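Local coordinates for protein luciferase (Lingulodinium polyedrum, PDB 1VPR) that catalyses the oxidation of dinoflagellate luciferin by molecular oxygen with emission of blue light, this chain being the third of three homologous luciferase domains, at residues Lys120-Val123 with Ala124-Lys127; Phe280-Pro284 with Tyr285-Arg289; Ala291-Gly295 with Gly296-Phe300. All coordinates share one frame; numbering follows the deposited sequence.

Contact 1. Residues Lys120-Val123 with Ala124-Lys127; sequences KEQV and AMCK
The backbone N of M125, a selenomethionine, donates to E121 O at 2.9 Å, and one residue earlier A124 N reaches K120 O at 3.1 Å. Both bonds are fairly straight, with N-H...O angles of 156°, and both are ordinary i to i+4 helix bonds. Further on the pattern frays. C126 N has two weak acceptors: Q122 O, four residues back, and V123 O, three residues back at 3.1 Å. K127 N also donates weakly to V123 O at 3.3 Å, so V123 O takes two weak, strongly bent bonds, while K127 N in addition bonds to A124 O. Such a drift from i+4 to i+3 bonding is usual where a helix runs out, here in the short helix of 120-126 on the surface of the luciferase catalytic domain; K127 has left helical backbone angles. The side-chain amide of Q122 belongs to the other end, where OE1 bonds to T119 N just ahead of the helix.

Packing along the turn is mostly side chain against backbone. CG of M125 stands beside its own backbone N, and from there the extended chain runs along E121 O, with M125 CG 3.0 Å from that oxygen. Its CE comes to rest 3.7 Å from E121 CB. V123 and K127 lie side by side and point the same way: with CG1 of V123 anti to the backbone N (chi1 171°), this methyl meets CE of K127 at 3.9 Å. The lysine, bent at chi2 and chi4, brings CD within 3.3 Å of V123 O. C126 is the buried residue of the group, its side chain lying against Y131, C140 and M267.

Contact 2. Residues Phe280-Pro284 with Tyr285-Arg289; sequences FPVGP and YTFMR
P284 CG sits over the centre of one face of the Y285 ring, 3.8 Å from the ring centroid and only 8° off the normal, a CH-pi contact between neighbours that lie side by side. The F280 ring has F287 O above one face, displaced toward the rim, while R289 CB sits at its edge, in plane, 3.8 Å from F280 CE2. With chi1 at 52°, F280 CG is held between its own N and carbonyl carbon, which puts the ring across the F287 and R289 side chains. V282 crosses F287 at about a right angle, its CG2 3.7 Å from F287 CD1.

All this decorates a two-residue beta hairpin of the barrel, joining strands 271-282 and 285-294 through a type II' turn with G283 and P284 at its corners. V282 and Y285 exchange backbone bonds next to the turn, as do F280 and F287, where F287 N to F280 O is short and straight (2.8 Å, 173°). One water donates to both G283 O and Y285 O. F280, V282, Y285 and F287 share a sheet face that packs on helix 87-100, whereas the R289 guanidinium turns to a salt bridge with D103.

Contact 3. Residues Ala291-Gly295 with Gly296-Phe300; sequences ATEVG and GKISF
Backbone hydrogen bonds join T292 with S299 and V294 with K297, each pair in both directions. The pair farther from the turn, T292 with S299, is the straighter: S299 N lies 2.7 Å from T292 O, and the return bond from T292 N to S299 O has an angle of 177°. Next to the turn, K297 N bonds to V294 O at 3.0 Å. This is a two-residue beta hairpin between strands 285-294 and 297-307 of the barrel, closed by a type I' turn whose two corners, G295 and G296, both have positive phi.

A side chain supplies the other direct bond. E293 CG is anti to the backbone N, and a bend at chi2 (-86°) carries the carboxylate forward to the turn. There OE1 accepts a hydrogen bond from G296 N at 2.8 Å, met from above the carboxylate plane, while OE2 forms a salt bridge with R274. A water donates to both T292 OG1 and S299 O, and T292 OG1 also bonds to H200 O.

Apolar contacts gather on the face of A291, E293, I298 and F300. A291 CB touches F300 CE2 at 3.6 Å, and I298 CG1 crosses E293 CG at 3.5 Å.

The E293 carboxylate thus ties the turn's backbone to an arginine on the adjoining strand 271-282, and that pairing would probably favour its charged form.

How the contacts relate
Contacts 2 and 3 are successive hairpins of the same antiparallel barrel sheet and share strand 285-294, one at each of its ends. They touch where R289 CD packs on F300 CD2, 3.7 Å away. Both are partly buried, but they close differently: contact 2 has a glycine-proline turn and packs aromatics against helix 87-100, whereas contact 3 has a double-glycine turn held by a carboxylate. Contact 1 is a short surface helix without strand pairing; its polar contacts across the segments are backbone bonds, several of them weak. It lies across the chain's centre from contact 2, centres about 42 Å apart, and about 24 Å from contact 3.

Contact 1. Residues Lys120-Val123 with Ala124-Lys127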
# COMPACT_ATOMS: atom_id res chain seq x y z
N LYS A 120 5.00 20.94 12.80
CA LYS A 120 6.00 21.37 11.82
C LYS A 120 7.41 20.98 12.27
O LYS A 120 8.27 20.60 11.46
CB LYS A 120 5.90 22.89 11.68
CG LYS A 120 6.95 23.54 10.80
CD LYS A 120 6.78 25.07 10.84
CE LYS A 120 7.86 25.78 10.06
NZ LYS A 120 7.75 27.25 10.21
N GLU A 121 7.65 21.08 13.56
CA GLU A 121 8.95 20.77 14.12
C GLU A 121 9.20 19.26 14.07
O GLU A 121 10.30 18.81 13.76
CB GLU A 121 9.04 21.26 15.57
CG GLU A 121 9.23 22.76 15.71
CD GLU A 121 8.17 23.57 14.98
OE1 GLU A 121 6.98 23.22 15.13
OE2 GLU A 121 8.54 24.54 14.27
N GLN A 122 8.17 18.49 14.41
CA GLN A 122 8.26 17.04 14.41
C GLN A 122 8.63 16.52 13.04
O GLN A 122 9.44 15.62 12.92
CB GLN A 122 6.95 16.41 14.88
CG GLN A 122 6.72 16.54 16.39
CD GLN A 122 5.39 15.97 16.83
OE1 GLN A 122 4.36 16.23 16.23
NE2 GLN A 122 5.41 15.19 17.90
N VAL A 123 8.02 17.08 12.00
CA VAL A 123 8.30 16.66 10.65
C VAL A 123 9.74 17.01 10.30
O VAL A 123 10.47 16.19 9.72
CB VAL A 123 7.33 17.33 9.66
CG1 VAL A 123 7.75 17.06 8.22
CG2 VAL A 123 5.91 16.79 9.89
N ALA A 124 10.15 18.22 10.67
CA ALA A 124 11.50 18.70 10.40
C ALA A 124 12.56 17.81 11.03
O ALA A 124 13.58 17.51 10.41
CB ALA A 124 11.65 20.14 10.92
N MSE A 125 12.32 17.36 12.25
CA MSE A 125 13.28 16.49 12.94
C MSE A 125 13.53 15.18 12.20
O MSE A 125 14.64 14.64 12.23
CB MSE A 125 12.77 16.15 14.33
CG MSE A 125 12.53 17.34 15.20
SE MSE A 125 11.59 16.76 16.77
CE MSE A 125 10.63 18.37 17.15
N CYS A 126 12.49 14.65 11.56
CA CYS A 126 12.60 13.39 10.85
C CYS A 126 13.17 13.49 9.45
O CYS A 126 13.53 12.48 8.86
CB CYS A 126 11.22 12.70 10.79
SG CYS A 126 10.52 12.32 12.41
N LYS A 127 13.26 14.71 8.92
CA LYS A 127 13.79 14.87 7.56
C LYS A 127 15.19 14.27 7.50
O LYS A 127 16.05 14.62 8.30
CB LYS A 127 13.84 16.36 7.17
CG LYS A 127 12.86 16.76 6.09
CD LYS A 127 11.41 16.66 6.58
CE LYS A 127 10.43 16.43 5.43
NZ LYS A 127 10.58 17.43 4.33

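Contact 2. Residues Phe280-Pro284 with Tyr285-Arg289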
# COMPACT_ATOMS: atom_id res chain seq x y z
N PHE A 280 -16.51 -8.37 0.83
CA PHE A 280 -17.94 -8.71 0.90
C PHE A 280 -18.39 -9.23 -0.46
O PHE A 280 -17.79 -8.93 -1.49
CB PHE A 280 -18.76 -7.47 1.31
CG PHE A 280 -18.48 -6.26 0.47
CD1 PHE A 280 -19.17 -6.06 -0.73
CD2 PHE A 280 -17.47 -5.37 0.82
CE1 PHE A 280 -18.86 -4.98 -1.56
CE2 PHE A 280 -17.15 -4.29 0.00
CZ PHE A 280 -17.85 -4.10 -1.20
N PRO A 281 -19.47 -10.02 -0.48
CA PRO A 281 -19.95 -10.57 -1.75
C PRO A 281 -20.91 -9.65 -2.51
O PRO A 281 -21.61 -8.82 -1.91
CB PRO A 281 -20.62 -11.87 -1.32
CG PRO A 281 -21.29 -11.44 -0.03
CD PRO A 281 -20.20 -10.61 0.66
N VAL A 282 -20.90 -9.78 -3.84
CA VAL A 282 -21.81 -9.05 -4.72
C VAL A 282 -22.06 -10.04 -5.85
O VAL A 282 -21.14 -10.47 -6.55
CB VAL A 282 -21.19 -7.77 -5.33
CG1 VAL A 282 -22.27 -7.03 -6.14
CG2 VAL A 282 -20.62 -6.87 -4.23
N GLY A 283 -23.32 -10.43 -6.04
CA GLY A 283 -23.59 -11.41 -7.08
C GLY A 283 -22.78 -12.66 -6.80
O GLY A 283 -22.68 -13.08 -5.64
N PRO A 284 -22.15 -13.25 -7.83
CA PRO A 284 -21.36 -14.48 -7.68
C PRO A 284 -19.90 -14.22 -7.30
O PRO A 284 -19.11 -15.17 -7.26
CB PRO A 284 -21.44 -15.08 -9.07
CG PRO A 284 -21.21 -13.81 -9.90
CD PRO A 284 -22.16 -12.81 -9.23
N TYR A 285 -19.57 -12.96 -7.04
CA TYR A 285 -18.18 -12.54 -6.72
C TYR A 285 -17.93 -12.03 -5.33
O TYR A 285 -18.86 -11.77 -4.56
CB TYR A 285 -17.74 -11.41 -7.65
CG TYR A 285 -17.85 -11.74 -9.10
CD1 TYR A 285 -17.17 -12.84 -9.63
CD2 TYR A 285 -18.63 -10.96 -9.97
CE1 TYR A 285 -17.26 -13.16 -10.99
CE2 TYR A 285 -18.72 -11.28 -11.35
CZ TYR A 285 -18.04 -12.38 -11.84
OH TYR A 285 -18.14 -12.74 -13.17
N THR A 286 -16.64 -11.87 -5.02
CA THR A 286 -16.24 -11.30 -3.75
C THR A 286 -15.47 -10.03 -4.10
O THR A 286 -14.58 -10.04 -4.94
CB THR A 286 -15.31 -12.24 -2.93
OG1 THR A 286 -16.04 -13.43 -2.58
CG2 THR A 286 -14.84 -11.55 -1.64
N PHE A 287 -15.83 -8.91 -3.48
CA PHE A 287 -15.15 -7.66 -3.73
C PHE A 287 -14.45 -7.17 -2.47
O PHE A 287 -14.76 -7.60 -1.36
CB PHE A 287 -16.14 -6.56 -4.17
CG PHE A 287 -16.57 -6.65 -5.62
CD1 PHE A 287 -17.46 -7.64 -6.04
CD2 PHE A 287 -16.08 -5.74 -6.54
CE1 PHE A 287 -17.86 -7.70 -7.37
CE2 PHE A 287 -16.47 -5.80 -7.87
CZ PHE A 287 -17.36 -6.78 -8.28
N MSE A 288 -13.51 -6.26 -2.66
CA MSE A 288 -12.82 -5.67 -1.55
C MSE A 288 -12.89 -4.18 -1.77
O MSE A 288 -12.56 -3.70 -2.85
CB MSE A 288 -11.34 -6.10 -1.48
CG MSE A 288 -10.55 -5.23 -0.51
SE MSE A 288 -8.70 -5.78 -0.25
CE MSE A 288 -9.03 -7.11 0.99
N ARG A 289 -13.31 -3.44 -0.75
CA ARG A 289 -13.34 -2.00 -0.88
C ARG A 289 -12.33 -1.41 0.08
O ARG A 289 -12.35 -1.70 1.28
CB ARG A 289 -14.73 -1.40 -0.57
CG ARG A 289 -14.74 0.13 -0.76
CD ARG A 289 -16.06 0.77 -0.26
NE ARG A 289 -16.23 0.63 1.19
CZ ARG A 289 -17.39 0.76 1.82
NH1 ARG A 289 -17.46 0.62 3.14
NH2 ARG A 289 -18.50 1.03 1.14
O HOH W 1 -20.73 -14.23 -4.20

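Contact 3. Residues Ala291-Gly295 with Gly296-Phe300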
# COMPACT_ATOMS: atom_id res chain seq x y z
N ALA A 291 -10.88 2.11 1.65
CA ALA A 291 -11.29 3.49 1.84
C ALA A 291 -10.22 4.19 2.67
O ALA A 291 -10.00 3.82 3.83
CB ALA A 291 -12.67 3.54 2.55
N THR A 292 -9.58 5.19 2.08
CA THR A 292 -8.53 5.96 2.74
C THR A 292 -8.96 7.41 2.93
O THR A 292 -9.45 8.04 2.00
CB THR A 292 -7.26 5.96 1.90
OG1 THR A 292 -6.93 4.61 1.54
CG2 THR A 292 -6.10 6.56 2.69
N GLU A 293 -8.74 7.94 4.13
CA GLU A 293 -9.15 9.31 4.43
C GLU A 293 -8.12 10.19 5.10
O GLU A 293 -7.36 9.74 5.97
CB GLU A 293 -10.41 9.30 5.31
CG GLU A 293 -11.11 10.66 5.49
CD GLU A 293 -10.55 11.52 6.63
OE1 GLU A 293 -11.04 12.67 6.79
OE2 GLU A 293 -9.64 11.06 7.37
N VAL A 294 -8.10 11.44 4.68
CA VAL A 294 -7.24 12.46 5.26
C VAL A 294 -7.88 13.83 4.98
O VAL A 294 -8.39 14.10 3.87
CB VAL A 294 -5.79 12.39 4.71
CG1 VAL A 294 -5.72 12.93 3.30
CG2 VAL A 294 -4.85 13.13 5.67
N GLY A 295 -7.89 14.66 6.01
CA GLY A 295 -8.45 15.99 5.91
C GLY A 295 -9.85 16.10 5.32
O GLY A 295 -10.11 17.05 4.59
N GLY A 296 -10.73 15.15 5.63
CA GLY A 296 -12.09 15.20 5.12
C GLY A 296 -12.30 14.64 3.73
O GLY A 296 -13.42 14.64 3.18
N LYS A 297 -11.27 14.10 3.16
CA LYS A 297 -11.39 13.56 1.82
C LYS A 297 -11.18 12.06 1.81
O LYS A 297 -10.10 11.57 2.17
CB LYS A 297 -10.36 14.24 0.90
CG LYS A 297 -10.35 13.68 -0.51
CD LYS A 297 -9.34 14.37 -1.43
CE LYS A 297 -9.51 13.99 -2.90
NZ LYS A 297 -8.56 14.67 -3.78
N ILE A 298 -12.16 11.35 1.40
CA ILE A 298 -12.11 9.89 1.34
C ILE A 298 -11.88 9.41 -0.08
O ILE A 298 -12.62 9.80 -0.98
CB ILE A 298 -13.42 9.26 1.83
CG1 ILE A 298 -13.69 9.67 3.27
CG2 ILE A 298 -13.32 7.73 1.73
CD1 ILE A 298 -15.01 9.19 3.82
N SER A 299 -10.85 8.58 -0.28
CA SER A 299 -10.54 8.01 -1.61
C SER A 299 -10.81 6.50 -1.58
O SER A 299 -10.29 5.82 -0.69
CB SER A 299 -9.08 8.24 -1.97
OG SER A 299 -8.77 9.62 -2.03
N PHE A 300 -11.60 5.98 -2.53
CA PHE A 300 -11.93 4.56 -2.61
C PHE A 300 -11.20 3.78 -3.71
O PHE A 300 -10.96 4.29 -4.80
CB PHE A 300 -13.44 4.34 -2.85
CG PHE A 300 -14.32 4.87 -1.75
CD1 PHE A 300 -14.90 6.14 -1.84
CD2 PHE A 300 -14.56 4.10 -0.61
CE1 PHE A 300 -15.69 6.63 -0.82
CE2 PHE A 300 -15.35 4.59 0.42
CZ PHE A 300 -15.92 5.85 0.32
O HOH W 2 -8.20 4.10 -0.72